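Local coordinates for alpha-2,3-sialyltransferase (Campylobacter jejuni, PDB 2P2V), which probably transfers sialic acid from a CMP-activated donor to an acceptor sugar in alpha-2,3 linkage, this chain being the glycosyltransferase part of a longer membrane protein, at residues F99-I104 with Y139-F144; N145-S150 with S202-K207; I171-G176 with S232-H237. One frame throughout, in Å; residues are numbered along the deposited sequence.

Contact 1. Residues F99-I104 with Y139-F144. With EDO (1,2-ethanediol), chain C.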
loop_
_atom_site.group_PDB
_atom_site.type_symbol
_atom_site.label_atom_id
_atom_site.label_comp_id
_atom_site.label_asym_id
_atom_site.label_seq_id
_atom_site.Cartn_x
_atom_site.Cartn_y
_atom_site.Cartn_z
ATOM N N PHE A 99 -8.171 -9.435 15.138
ATOM C CA PHE A 99 -7.047 -8.924 15.910
ATOM C C PHE A 99 -5.919 -8.413 15.024
ATOM O O PHE A 99 -4.990 -7.839 15.553
ATOM C CB PHE A 99 -6.491 -10.028 16.853
ATOM C CG PHE A 99 -7.493 -10.493 17.880
ATOM C CD1 PHE A 99 -8.203 -11.677 17.683
ATOM C CD2 PHE A 99 -7.813 -9.679 18.989
ATOM C CE1 PHE A 99 -9.180 -12.106 18.580
ATOM C CE2 PHE A 99 -8.774 -10.107 19.926
ATOM C CZ PHE A 99 -9.470 -11.341 19.703
ATOM N N ASN A 100 -5.925 -8.719 13.698
ATOM C CA ASN A 100 -4.841 -8.429 12.780
ATOM C C ASN A 100 -3.530 -9.117 13.254
ATOM O O ASN A 100 -2.491 -8.485 13.531
ATOM C CB ASN A 100 -4.610 -6.902 12.620
ATOM C CG ASN A 100 -3.699 -6.540 11.479
ATOM O OD1 ASN A 100 -3.443 -7.344 10.587
ATOM N ND2 ASN A 100 -3.185 -5.252 11.485
ATOM N N LEU A 101 -3.608 -10.456 13.378
ATOM C CA LEU A 101 -2.465 -11.274 13.665
ATOM C C LEU A 101 -2.515 -12.402 12.631
ATOM O O LEU A 101 -3.570 -12.974 12.414
ATOM C CB LEU A 101 -2.594 -11.891 15.061
ATOM C CG LEU A 101 -2.398 -10.868 16.200
ATOM C CD1 LEU A 101 -2.718 -11.437 17.524
ATOM C CD2 LEU A 101 -0.954 -10.495 16.135
ATOM N N PRO A 102 -1.408 -12.629 11.945
ATOM C CA PRO A 102 -1.435 -13.488 10.736
ATOM C C PRO A 102 -1.587 -14.989 10.995
ATOM O O PRO A 102 -1.786 -15.759 10.029
ATOM C CB PRO A 102 -0.101 -13.228 10.090
ATOM C CG PRO A 102 0.835 -12.845 11.281
ATOM C CD PRO A 102 -0.085 -12.001 12.148
ATOM N N PHE A 103 -1.471 -15.388 12.252
ATOM C CA PHE A 103 -1.789 -16.752 12.665
ATOM C C PHE A 103 -3.240 -16.907 13.098
ATOM O O PHE A 103 -3.673 -18.009 13.509
ATOM C CB PHE A 103 -0.776 -17.264 13.721
ATOM C CG PHE A 103 -0.756 -16.437 14.990
ATOM C CD1 PHE A 103 0.075 -15.318 15.073
ATOM C CD2 PHE A 103 -1.605 -16.744 16.056
ATOM C CE1 PHE A 103 0.099 -14.512 16.253
ATOM C CE2 PHE A 103 -1.632 -15.922 17.247
ATOM C CZ PHE A 103 -0.770 -14.792 17.334
ATOM N N ILE A 104 -4.006 -15.810 13.058
ATOM C CA ILE A 104 -5.419 -15.869 13.358
ATOM C C ILE A 104 -6.249 -15.574 12.124
ATOM O O ILE A 104 -7.222 -16.275 11.818
ATOM C CB ILE A 104 -5.827 -14.897 14.524
ATOM C CG1 ILE A 104 -4.923 -15.093 15.747
ATOM C CG2 ILE A 104 -7.324 -15.050 14.854
ATOM C CD1 ILE A 104 -5.318 -14.259 16.995
ATOM N N TYR A 139 0.169 -9.121 23.418
ATOM C CA TYR A 139 1.265 -9.709 24.177
ATOM C C TYR A 139 0.768 -11.046 24.764
ATOM O O TYR A 139 1.435 -12.079 24.658
ATOM C CB TYR A 139 1.701 -8.778 25.326
ATOM C CG TYR A 139 2.831 -9.330 26.171
ATOM C CD1 TYR A 139 4.034 -9.739 25.584
ATOM C CD2 TYR A 139 2.727 -9.405 27.587
ATOM C CE1 TYR A 139 5.090 -10.233 26.361
ATOM C CE2 TYR A 139 3.801 -9.900 28.372
ATOM C CZ TYR A 139 4.960 -10.333 27.755
ATOM O OH TYR A 139 6.040 -10.845 28.464
ATOM N N ASN A 140 -0.398 -11.023 25.374
ATOM C CA ASN A 140 -0.927 -12.299 25.960
ATOM C C ASN A 140 -1.308 -13.366 24.950
ATOM O O ASN A 140 -1.015 -14.560 25.174
ATOM C CB ASN A 140 -2.113 -12.035 26.838
ATOM C CG ASN A 140 -1.728 -11.454 28.130
ATOM O OD1 ASN A 140 -0.945 -12.026 28.869
ATOM N ND2 ASN A 140 -2.234 -10.292 28.406
ATOM N N GLU A 141 -1.882 -12.960 23.818
ATOM C CA GLU A 141 -2.107 -13.900 22.710
ATOM C C GLU A 141 -0.830 -14.509 22.210
ATOM O O GLU A 141 -0.649 -15.798 22.161
ATOM C CB GLU A 141 -2.838 -13.166 21.574
ATOM C CG GLU A 141 -3.010 -13.995 20.291
ATOM C CD GLU A 141 -4.142 -14.993 20.379
ATOM O OE1 GLU A 141 -5.267 -14.630 20.749
ATOM O OE2 GLU A 141 -3.899 -16.178 20.053
ATOM N N ILE A 142 0.120 -13.679 21.770
ATOM C CA ILE A 142 1.338 -14.236 21.138
ATOM C C ILE A 142 2.201 -15.073 22.066
ATOM O O ILE A 142 2.681 -16.185 21.686
ATOM C CB ILE A 142 2.251 -13.056 20.532
ATOM C CG1 ILE A 142 1.473 -12.392 19.363
ATOM C CG2 ILE A 142 3.614 -13.599 20.064
ATOM C CD1 ILE A 142 1.866 -10.875 19.087
ATOM N N TYR A 143 2.462 -14.553 23.255
ATOM C CA TYR A 143 3.454 -15.189 24.113
ATOM C C TYR A 143 2.826 -16.199 25.082
ATOM O O TYR A 143 3.541 -17.033 25.672
ATOM C CB TYR A 143 4.195 -14.148 24.909
ATOM C CG TYR A 143 5.133 -13.328 24.023
ATOM C CD1 TYR A 143 6.438 -13.741 23.777
ATOM C CD2 TYR A 143 4.676 -12.159 23.389
ATOM C CE1 TYR A 143 7.288 -13.010 22.943
ATOM C CE2 TYR A 143 5.528 -11.395 22.600
ATOM C CZ TYR A 143 6.799 -11.792 22.379
ATOM O OH TYR A 143 7.582 -10.995 21.606
ATOM N N PHE A 144 1.532 -16.118 25.276
ATOM C CA PHE A 144 0.930 -16.954 26.344
ATOM C C PHE A 144 -0.286 -17.720 25.874
ATOM O O PHE A 144 -0.867 -18.461 26.686
ATOM C CB PHE A 144 0.586 -16.144 27.614
ATOM C CG PHE A 144 1.787 -15.474 28.264
ATOM C CD1 PHE A 144 2.678 -16.190 29.083
ATOM C CD2 PHE A 144 2.035 -14.131 28.060
ATOM C CE1 PHE A 144 3.785 -15.574 29.678
ATOM C CE2 PHE A 144 3.141 -13.517 28.625
ATOM C CZ PHE A 144 4.027 -14.227 29.436
HETATM C C1 EDO C . 6.610 -16.352 26.850
HETATM O O1 EDO C . 6.143 -17.010 25.657
HETATM C C2 EDO C . 6.490 -17.193 28.100
HETATM O O2 EDO C . 7.552 -18.118 27.969
#

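Contact 2. Residues N145-S150 with S202-K207. With CSF (cytidine-5'-monophosphate-3-fluoro-N-acetyl-neuraminic acid), chain O; EDO (1,2-ethanediol), chain D; EDO (1,2-ethanediol), chain K; EDO (1,2-ethanediol), chain N.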
loop_
_atom_site.group_PDB
_atom_site.type_symbol
_atom_site.label_atom_id
_atom_site.label_comp_id
_atom_site.label_asym_id
_atom_site.label_seq_id
_atom_site.Cartn_x
_atom_site.Cartn_y
_atom_site.Cartn_z
ATOM N N ASN A 145 -0.711 -17.521 24.616
ATOM C CA ASN A 145 -1.852 -18.256 24.056
ATOM C C ASN A 145 -3.125 -18.028 24.837
ATOM O O ASN A 145 -3.911 -18.938 25.058
ATOM C CB ASN A 145 -1.490 -19.755 23.981
ATOM C CG ASN A 145 -2.486 -20.559 23.175
ATOM O OD1 ASN A 145 -3.019 -20.106 22.147
ATOM N ND2 ASN A 145 -2.748 -21.787 23.643
ATOM N N LYS A 146 -3.324 -16.794 25.284
ATOM C CA LYS A 146 -4.550 -16.365 25.930
ATOM C C LYS A 146 -5.319 -15.419 25.019
ATOM O O LYS A 146 -4.740 -14.454 24.518
ATOM C CB LYS A 146 -4.224 -15.646 27.250
ATOM C CG LYS A 146 -3.734 -16.599 28.375
ATOM C CD LYS A 146 -3.943 -15.969 29.762
ATOM C CE LYS A 146 -3.025 -14.806 30.003
ATOM N NZ LYS A 146 -3.291 -14.123 31.347
ATOM N N ARG A 147 -6.604 -15.671 24.815
ATOM C CA ARG A 147 -7.426 -14.839 23.929
ATOM C C ARG A 147 -8.718 -14.449 24.594
ATOM O O ARG A 147 -9.350 -15.273 25.248
ATOM C CB ARG A 147 -7.739 -15.588 22.617
ATOM C CG ARG A 147 -8.610 -14.792 21.632
ATOM C CD ARG A 147 -8.757 -15.614 20.322
ATOM N NE ARG A 147 -7.477 -16.076 19.806
ATOM C CZ ARG A 147 -7.376 -16.941 18.796
ATOM N NH1 ARG A 147 -8.484 -17.389 18.220
ATOM N NH2 ARG A 147 -6.199 -17.358 18.357
ATOM N N ILE A 148 -9.167 -13.211 24.373
ATOM C CA ILE A 148 -10.432 -12.795 24.934
ATOM C C ILE A 148 -11.582 -13.421 24.150
ATOM O O ILE A 148 -11.453 -13.714 22.935
ATOM C CB ILE A 148 -10.566 -11.267 24.948
ATOM C CG1 ILE A 148 -10.574 -10.697 23.511
ATOM C CG2 ILE A 148 -9.434 -10.624 25.890
ATOM C CD1 ILE A 148 -10.813 -9.138 23.498
ATOM N N THR A 149 -12.708 -13.646 24.828
ATOM C CA THR A 149 -13.925 -14.144 24.158
ATOM C C THR A 149 -14.662 -12.995 23.510
ATOM O O THR A 149 -14.320 -11.824 23.768
ATOM C CB THR A 149 -14.882 -14.865 25.169
ATOM O OG1 THR A 149 -15.242 -13.944 26.209
ATOM C CG2 THR A 149 -14.167 -16.043 25.773
ATOM N N SER A 150 -15.672 -13.301 22.685
ATOM C CA SER A 150 -16.394 -12.244 21.946
ATOM C C SER A 150 -17.083 -11.293 22.870
ATOM O O SER A 150 -17.196 -10.133 22.537
ATOM C CB SER A 150 -17.432 -12.812 20.979
ATOM O OG SER A 150 -16.724 -13.597 20.020
ATOM N N SER A 202 -12.136 -23.102 23.124
ATOM C CA SER A 202 -10.730 -23.509 23.083
ATOM C C SER A 202 -10.038 -23.186 24.411
ATOM O O SER A 202 -10.545 -22.365 25.203
ATOM C CB SER A 202 -9.976 -22.825 21.932
ATOM O OG SER A 202 -10.580 -23.065 20.674
ATOM N N ASN A 203 -8.884 -23.835 24.616
ATOM C CA ASN A 203 -8.005 -23.665 25.779
ATOM C C ASN A 203 -7.427 -22.262 25.911
ATOM O O ASN A 203 -7.039 -21.848 26.997
ATOM C CB ASN A 203 -6.868 -24.691 25.747
ATOM C CG ASN A 203 -6.323 -24.930 24.336
ATOM O OD1 ASN A 203 -5.442 -24.201 23.838
ATOM N ND2 ASN A 203 -6.854 -25.968 23.676
ATOM N N CYS A 204 -7.407 -21.517 24.813
ATOM C CA CYS A 204 -6.906 -20.139 24.867
ATOM C C CYS A 204 -7.850 -19.204 25.639
ATOM O O CYS A 204 -7.423 -18.141 26.084
ATOM C CB CYS A 204 -6.636 -19.633 23.447
ATOM S SG CYS A 204 -8.089 -19.439 22.416
ATOM N N HIS A 205 -9.127 -19.590 25.783
ATOM C CA HIS A 205 -10.132 -18.804 26.510
ATOM C C HIS A 205 -10.230 -19.197 27.978
ATOM O O HIS A 205 -10.053 -20.360 28.314
ATOM C CB HIS A 205 -11.525 -18.916 25.868
ATOM C CG HIS A 205 -11.570 -18.488 24.435
ATOM N ND1 HIS A 205 -11.360 -17.186 24.044
ATOM C CD2 HIS A 205 -11.783 -19.190 23.297
ATOM C CE1 HIS A 205 -11.451 -17.101 22.729
ATOM N NE2 HIS A 205 -11.715 -18.303 22.251
ATOM N N SER A 206 -10.535 -18.243 28.854
ATOM C CA SER A 206 -10.683 -18.588 30.275
ATOM C C SER A 206 -11.493 -17.542 30.985
ATOM O O SER A 206 -11.426 -16.380 30.653
ATOM C CB SER A 206 -9.331 -18.795 30.973
ATOM O OG SER A 206 -8.691 -17.560 31.309
ATOM N N LYS A 207 -12.273 -17.977 31.969
ATOM C CA LYS A 207 -12.951 -17.067 32.868
ATOM C C LYS A 207 -11.999 -16.065 33.506
ATOM O O LYS A 207 -12.307 -14.892 33.593
ATOM C CB LYS A 207 -13.665 -17.890 33.967
ATOM C CG LYS A 207 -14.311 -17.005 35.023
ATOM C CD LYS A 207 -14.898 -17.847 36.157
ATOM C CE LYS A 207 -15.703 -16.986 37.101
ATOM N NZ LYS A 207 -16.339 -17.862 38.154
HETATM C C5A CSF O . -16.306 -20.710 20.136
HETATM C C4A CSF O . -16.220 -20.308 21.604
HETATM C C2A CSF O . -17.005 -17.939 21.019
HETATM O O6A CSF O . -17.171 -18.447 19.678
HETATM C C6A CSF O . -17.411 -19.865 19.476
HETATM C C3A CSF O . -15.983 -18.798 21.763
HETATM O O4A CSF O . -15.114 -20.971 22.199
HETATM N N5A CSF O . -16.684 -22.139 20.114
HETATM C C7A CSF O . -17.488 -20.094 17.971
HETATM C C8A CSF O . -18.566 -19.217 17.345
HETATM C C9A CSF O . -18.595 -19.351 15.808
HETATM O O9A CSF O . -19.691 -18.608 15.226
HETATM O O8A CSF O . -19.849 -19.542 17.966
HETATM O O7A CSF O . -16.187 -19.858 17.403
HETATM C C1A CSF O . -16.395 -16.545 20.967
HETATM O OBA CSF O . -15.955 -16.082 22.057
HETATM O OAA CSF O . -16.368 -15.935 19.863
HETATM O O1A CSF O . -18.215 -17.774 21.795
HETATM O O2A CSF O . -19.660 -19.702 22.360
HETATM N N1 CSF O . -20.715 -17.203 26.558
HETATM C C2 CSF O . -20.386 -17.491 27.918
HETATM N N3 CSF O . -20.762 -18.673 28.488
HETATM C C4 CSF O . -21.473 -19.570 27.767
HETATM C C5 CSF O . -21.809 -19.304 26.433
HETATM C C6 CSF O . -21.421 -18.104 25.845
HETATM C "C3'" CSF O . -18.763 -15.793 24.178
HETATM C "C2'" CSF O . -18.826 -15.751 25.693
HETATM C "C1'" CSF O . -20.323 -15.908 25.960
HETATM O "O4'" CSF O . -21.047 -15.667 24.733
HETATM C "C4'" CSF O . -20.132 -15.341 23.687
HETATM P PA CSF O . -19.704 -18.401 21.596
HETATM O "O5'" CSF O . -20.641 -17.398 22.468
HETATM C "C5'" CSF O . -20.555 -15.978 22.365
HETATM O "O3'" CSF O . -17.785 -14.881 23.690
HETATM O "O2'" CSF O . -18.352 -14.465 26.177
HETATM N N4 CSF O . -21.868 -20.756 28.322
HETATM O O2 CSF O . -19.708 -16.653 28.575
HETATM O O3A CSF O . -20.221 -18.309 20.189
HETATM C C10 CSF O . -16.199 -22.893 19.111
HETATM O O10 CSF O . -15.478 -22.447 18.206
HETATM C C11 CSF O . -16.612 -24.347 19.143
HETATM F F3A CSF O . -14.742 -18.464 21.268
HETATM C C1 EDO D . -13.574 -13.013 18.856
HETATM O O1 EDO D . -12.837 -13.971 18.066
HETATM C C2 EDO D . -12.924 -12.937 20.225
HETATM O O2 EDO D . -12.106 -14.101 20.427
HETATM C C1 EDO K . -12.771 -17.581 18.901
HETATM O O1 EDO K . -11.649 -16.698 18.867
HETATM C C2 EDO K . -12.328 -18.969 18.475
HETATM O O2 EDO K . -11.831 -19.608 19.659
HETATM C C1 EDO N . -1.622 -23.546 26.220
HETATM O O1 EDO N . -2.926 -23.115 26.637
HETATM C C2 EDO N . -1.657 -24.944 25.593
HETATM O O2 EDO N . -2.992 -25.467 25.490
HETATM O O HOH W 1 -10.587 -15.509 27.723
#

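Contact 3. Residues I171-G176 with S232-H237. With CSF (cytidine-5'-monophosphate-3-fluoro-N-acetyl-neuraminic acid), chain O.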
loop_
_atom_site.group_PDB
_atom_site.type_symbol
_atom_site.label_atom_id
_atom_site.label_comp_id
_atom_site.label_asym_id
_atom_site.label_seq_id
_atom_site.Cartn_x
_atom_site.Cartn_y
_atom_site.Cartn_z
ATOM N N ILE A 171 -23.261 -13.835 29.533
ATOM C CA ILE A 171 -21.869 -14.201 29.807
ATOM C C ILE A 171 -21.750 -15.132 31.052
ATOM O O ILE A 171 -21.995 -14.718 32.177
ATOM C CB ILE A 171 -20.960 -12.934 29.831
ATOM C CG1 ILE A 171 -20.832 -12.396 28.389
ATOM C CG2 ILE A 171 -19.575 -13.275 30.380
ATOM C CD1 ILE A 171 -20.221 -11.004 28.236
ATOM N N ASP A 172 -21.427 -16.402 30.828
ATOM C CA ASP A 172 -21.514 -17.440 31.872
ATOM C C ASP A 172 -20.271 -18.334 31.944
ATOM O O ASP A 172 -20.270 -19.390 32.613
ATOM C CB ASP A 172 -22.762 -18.296 31.633
ATOM C CG ASP A 172 -24.039 -17.495 31.788
ATOM O OD1 ASP A 172 -24.343 -17.071 32.931
ATOM O OD2 ASP A 172 -24.726 -17.272 30.770
ATOM N N PHE A 173 -19.231 -17.900 31.228
ATOM C CA PHE A 173 -17.901 -18.507 31.272
ATOM C C PHE A 173 -17.891 -20.018 31.061
ATOM O O PHE A 173 -16.988 -20.692 31.531
ATOM C CB PHE A 173 -17.197 -18.168 32.589
ATOM C CG PHE A 173 -17.137 -16.712 32.883
ATOM C CD1 PHE A 173 -17.801 -16.193 33.977
ATOM C CD2 PHE A 173 -16.408 -15.862 32.069
ATOM C CE1 PHE A 173 -17.745 -14.856 34.268
ATOM C CE2 PHE A 173 -16.333 -14.513 32.340
ATOM C CZ PHE A 173 -17.006 -14.002 33.457
ATOM N N TYR A 174 -18.889 -20.534 30.349
ATOM C CA TYR A 174 -18.984 -21.963 30.036
ATOM C C TYR A 174 -18.951 -22.858 31.293
ATOM O O TYR A 174 -18.291 -23.896 31.311
ATOM C CB TYR A 174 -17.907 -22.361 29.007
ATOM C CG TYR A 174 -17.953 -21.522 27.739
ATOM C CD1 TYR A 174 -17.303 -20.282 27.682
ATOM C CD2 TYR A 174 -18.660 -21.959 26.613
ATOM C CE1 TYR A 174 -17.349 -19.489 26.531
ATOM C CE2 TYR A 174 -18.706 -21.188 25.452
ATOM C CZ TYR A 174 -18.051 -19.960 25.417
ATOM O OH TYR A 174 -18.085 -19.185 24.291
ATOM N N GLU A 175 -19.678 -22.442 32.329
ATOM C CA GLU A 175 -19.796 -23.191 33.586
ATOM C C GLU A 175 -21.230 -23.715 33.762
ATOM O O GLU A 175 -22.161 -23.210 33.122
ATOM C CB GLU A 175 -19.378 -22.310 34.769
ATOM C CG GLU A 175 -17.946 -21.777 34.640
ATOM C CD GLU A 175 -17.386 -21.168 35.917
ATOM O OE1 GLU A 175 -18.146 -20.970 36.886
ATOM O OE2 GLU A 175 -16.166 -20.891 35.949
ATOM N N GLY A 176 -21.401 -24.726 34.623
ATOM C CA GLY A 176 -22.705 -25.390 34.830
ATOM C C GLY A 176 -22.991 -26.504 33.819
ATOM O O GLY A 176 -22.121 -26.878 33.022
ATOM N N SER A 232 -26.431 -15.524 37.661
ATOM C CA SER A 232 -25.299 -15.858 36.802
ATOM C C SER A 232 -24.008 -15.627 37.537
ATOM O O SER A 232 -23.893 -14.678 38.321
ATOM C CB SER A 232 -25.275 -14.938 35.597
ATOM O OG SER A 232 -25.019 -13.611 36.046
ATOM N N ILE A 233 -23.026 -16.469 37.225
ATOM C CA ILE A 233 -21.642 -16.322 37.689
ATOM C C ILE A 233 -21.095 -14.891 37.562
ATOM O O ILE A 233 -20.363 -14.402 38.440
ATOM C CB ILE A 233 -20.718 -17.262 36.887
ATOM C CG1 ILE A 233 -20.896 -18.716 37.337
ATOM C CG2 ILE A 233 -19.276 -16.857 37.046
ATOM C CD1 ILE A 233 -20.760 -18.931 38.853
ATOM N N LEU A 234 -21.417 -14.231 36.451
ATOM C CA LEU A 234 -20.867 -12.914 36.203
ATOM C C LEU A 234 -21.137 -11.980 37.374
ATOM O O LEU A 234 -20.337 -11.080 37.650
ATOM C CB LEU A 234 -21.442 -12.313 34.916
ATOM C CG LEU A 234 -20.811 -11.009 34.446
ATOM C CD1 LEU A 234 -19.452 -11.259 33.845
ATOM C CD2 LEU A 234 -21.710 -10.316 33.449
ATOM N N ALA A 235 -22.285 -12.177 38.040
ATOM C CA ALA A 235 -22.761 -11.194 39.041
ATOM C C ALA A 235 -21.902 -11.232 40.319
ATOM O O ALA A 235 -21.910 -10.280 41.123
ATOM C CB ALA A 235 -24.229 -11.431 39.357
ATOM N N ASN A 236 -21.145 -12.321 40.470
ATOM C CA ASN A 236 -20.136 -12.471 41.530
ATOM C C ASN A 236 -18.873 -11.676 41.280
ATOM O O ASN A 236 -18.007 -11.605 42.157
ATOM C CB ASN A 236 -19.722 -13.927 41.670
ATOM C CG ASN A 236 -20.838 -14.813 42.173
ATOM O OD1 ASN A 236 -21.835 -14.340 42.730
ATOM N ND2 ASN A 236 -20.679 -16.126 41.968
ATOM N N HIS A 237 -18.747 -11.110 40.074
ATOM C CA HIS A 237 -17.540 -10.367 39.699
ATOM C C HIS A 237 -17.783 -8.952 39.300
ATOM O O HIS A 237 -16.900 -8.108 39.470
ATOM C CB HIS A 237 -16.824 -11.075 38.580
ATOM C CG HIS A 237 -16.360 -12.427 38.962
ATOM N ND1 HIS A 237 -15.223 -12.630 39.714
ATOM C CD2 HIS A 237 -16.888 -13.649 38.727
ATOM C CE1 HIS A 237 -15.060 -13.926 39.908
ATOM N NE2 HIS A 237 -16.051 -14.565 39.312
HETATM C C5A CSF O . -16.306 -20.710 20.136
HETATM C C4A CSF O . -16.220 -20.308 21.604
HETATM C C2A CSF O . -17.005 -17.939 21.019
HETATM O O6A CSF O . -17.171 -18.447 19.678
HETATM C C6A CSF O . -17.411 -19.865 19.476
HETATM C C3A CSF O . -15.983 -18.798 21.763
HETATM O O4A CSF O . -15.114 -20.971 22.199
HETATM N N5A CSF O . -16.684 -22.139 20.114
HETATM C C7A CSF O . -17.488 -20.094 17.971
HETATM C C8A CSF O . -18.566 -19.217 17.345
HETATM C C9A CSF O . -18.595 -19.351 15.808
HETATM O O9A CSF O . -19.691 -18.608 15.226
HETATM O O8A CSF O . -19.849 -19.542 17.966
HETATM O O7A CSF O . -16.187 -19.858 17.403
HETATM C C1A CSF O . -16.395 -16.545 20.967
HETATM O OBA CSF O . -15.955 -16.082 22.057
HETATM O OAA CSF O . -16.368 -15.935 19.863
HETATM O O1A CSF O . -18.215 -17.774 21.795
HETATM O O2A CSF O . -19.660 -19.702 22.360
HETATM N N1 CSF O . -20.715 -17.203 26.558
HETATM C C2 CSF O . -20.386 -17.491 27.918
HETATM N N3 CSF O . -20.762 -18.673 28.488
HETATM C C4 CSF O . -21.473 -19.570 27.767
HETATM C C5 CSF O . -21.809 -19.304 26.433
HETATM C C6 CSF O . -21.421 -18.104 25.845
HETATM C "C3'" CSF O . -18.763 -15.793 24.178
HETATM C "C2'" CSF O . -18.826 -15.751 25.693
HETATM C "C1'" CSF O . -20.323 -15.908 25.960
HETATM O "O4'" CSF O . -21.047 -15.667 24.733
HETATM C "C4'" CSF O . -20.132 -15.341 23.687
HETATM P PA CSF O . -19.704 -18.401 21.596
HETATM O "O5'" CSF O . -20.641 -17.398 22.468
HETATM C "C5'" CSF O . -20.555 -15.978 22.365
HETATM O "O3'" CSF O . -17.785 -14.881 23.690
HETATM O "O2'" CSF O . -18.352 -14.465 26.177
HETATM N N4 CSF O . -21.868 -20.756 28.322
HETATM O O2 CSF O . -19.708 -16.653 28.575
HETATM O O3A CSF O . -20.221 -18.309 20.189
HETATM C C10 CSF O . -16.199 -22.893 19.111
HETATM O O10 CSF O . -15.478 -22.447 18.206
HETATM C C11 CSF O . -16.612 -24.347 19.143
HETATM F F3A CSF O . -14.742 -18.464 21.268
#

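Contact 1. Residues F99-I104 with Y139-F144
Glu141 runs past Leu101 and Phe103, in the opposite direction to each, and ends against Ile104, so that a residue on helix 131-144 meets three side chains of the loop that follows strand 90-96. Its first torsion puts CG anti to the backbone N (chi1 174°), and CB, at the root, packs against Lys146 O rather than against the loop. CG is the first atom to reach across: it lies 3.8 Å from Leu101 CD1 and equally 3.8 Å from Phe103 CZ. The chain then bends at chi2 (79°), and Glu141 CD comes to 3.7 Å from Ile104 CD1, the two side chains reaching toward each other tip to tip. Of the carboxylate oxygens, OE2 sits at the edge of the Phe103 ring, in its plane and 3.6 Å from Phe103 CE2, with ring and carboxylate turned 47° apart. OE1 belongs to a salt bridge with Arg147 NE, which ties down the charged end, while CG packs among carbon atoms of the loop. Ile142 adds a second row of apolar contact: its CG1 lies at the ring edge, 3.9 Å from Phe103 CZ, the two side chains crossing at about a right angle, and its CD1 approaches Leu101 CD2 at 4.1 Å. No hydrogen bond joins the two segments. A second subunit also touches this region, its Gly269 against Phe103 and its Thr267 hydrogen-bonded to Ile142 O. A strand-to-helix connection is thus packed on helix 131-144, at a subunit interface on the flank of a mixed alpha-beta, Rossmann-like fold.

Contact 2. Residues N145-S150 with S202-K207
The imidazole of His205 is set against the backbone of Arg147 and Ile148, with Cys204 SG over one face, 3.7 Å above the plane and offset toward the rim. At the ring edge Ile148 O lies 3.4 Å from His205 CE1, while the methyl CG2 of Thr149 comes in obliquely, 3.5 Å from His205 ND1. The Arg147 guanidinium stands almost perpendicular to the imidazole (87° between planes). The same Cys204 sulfur lies over one of its faces, toward the rim, and an oxygen of an ethanediol molecule, probably from the crystallisation liquor, is at its edge. Arg147 NE is taken by a salt bridge to Glu141.

Two hydrogen bonds join the segments. Arg147 N gives a fairly straight bond to Cys204 O (2.9 Å). His205 ND1 donates to Arg147 O (3.0 Å) in a more bent geometry, 135° at the hydrogen, with that oxygen tilted out of the ring plane. A water that accepts from Ser206 N lies 2.8 Å from Arg147 O and can donate to it, which would give this carbonyl a second partner.

Beyond the pair lies the donor analogue. Ser150 N, at the start of helix 150-161, donates to its carboxylate oxygen OBA (2.9 Å); the helix N-terminus would be expected to favour that negative charge. Thr149 OG1 accepts from the ribose O2' and is also bonded to Asp210. With ND1 bonded to a backbone carbonyl, the imidazole is oriented so that His205 NE2 faces the sugar side, 3.2 Å from the fluorine F3A and in a hydrogen bond with the same ethanediol, consistent with a polar wall of the donor-sugar pocket, its imidazole set by a main-chain carbonyl.

Contact 3. Residues I171-G176 with S232-H237
Asp172 and Ile233 mark the closest backbone approach, their CA atoms 5.9 Å apart, where a loop that turns through left-handed conformations at Phe173 and Tyr174 passes a short 3-10 segment without any hydrogen bond between them. Side chains make the contact. The Phe173 ring takes Ile233 CG2 at its edge, in plane and 3.5 Å from Phe173 CD1, and its CZ meets Leu234 CD1 at 3.7 Å. Ile171 CG2 lies over one face of that ring, toward its rim, and also approaches Leu234 CD1. Asp172 OD1 rests 3.5 Å from Ser232 CB, while its OD2 bonds to Ser30.

The other side of the loop holds the cytosine. Asp172 N (2.8 Å) and Phe173 N (3.0 Å) both donate to the base oxygen O2. The next amide, Tyr174 N, donates to the ring nitrogen N3 of the cytosine, and one edge of the base is thereby read by successive main-chain groups. Cytosine C4 lies over the centre of the Tyr174 ring, whose OH reaches phosphate oxygen O2A at 2.5 Å. A loop leaving the end of a parallel strand to bind a nucleotide is characteristic of Rossmann-like folds, and here it forms the cytosine end of the donor-analogue site, consistent with CMP-sialic acid binding.

How the contacts relate
Contact 1 is buried against a second subunit and is made of apolar side chains around one carboxylate, away from the ligand; contacts 2 and 3 are partly buried and both touch the donor analogue. Backbone and imidazole hydrogen bonds hold contact 2 together, whereas contact 3 joins its segments by packing alone and spends its amides on the base. Contacts 1 and 2 are continuous, since 145-150 follows helix 131-144, and Asn140 O lies 3.2 Å from Lys146 N, probably hydrogen-bonded, at the junction. Lys207, opening helix 207-221, carries contact 2 on to Phe173 and Ile233. Together contacts 2 and 3 line the sugar and cytosine ends of one pocket.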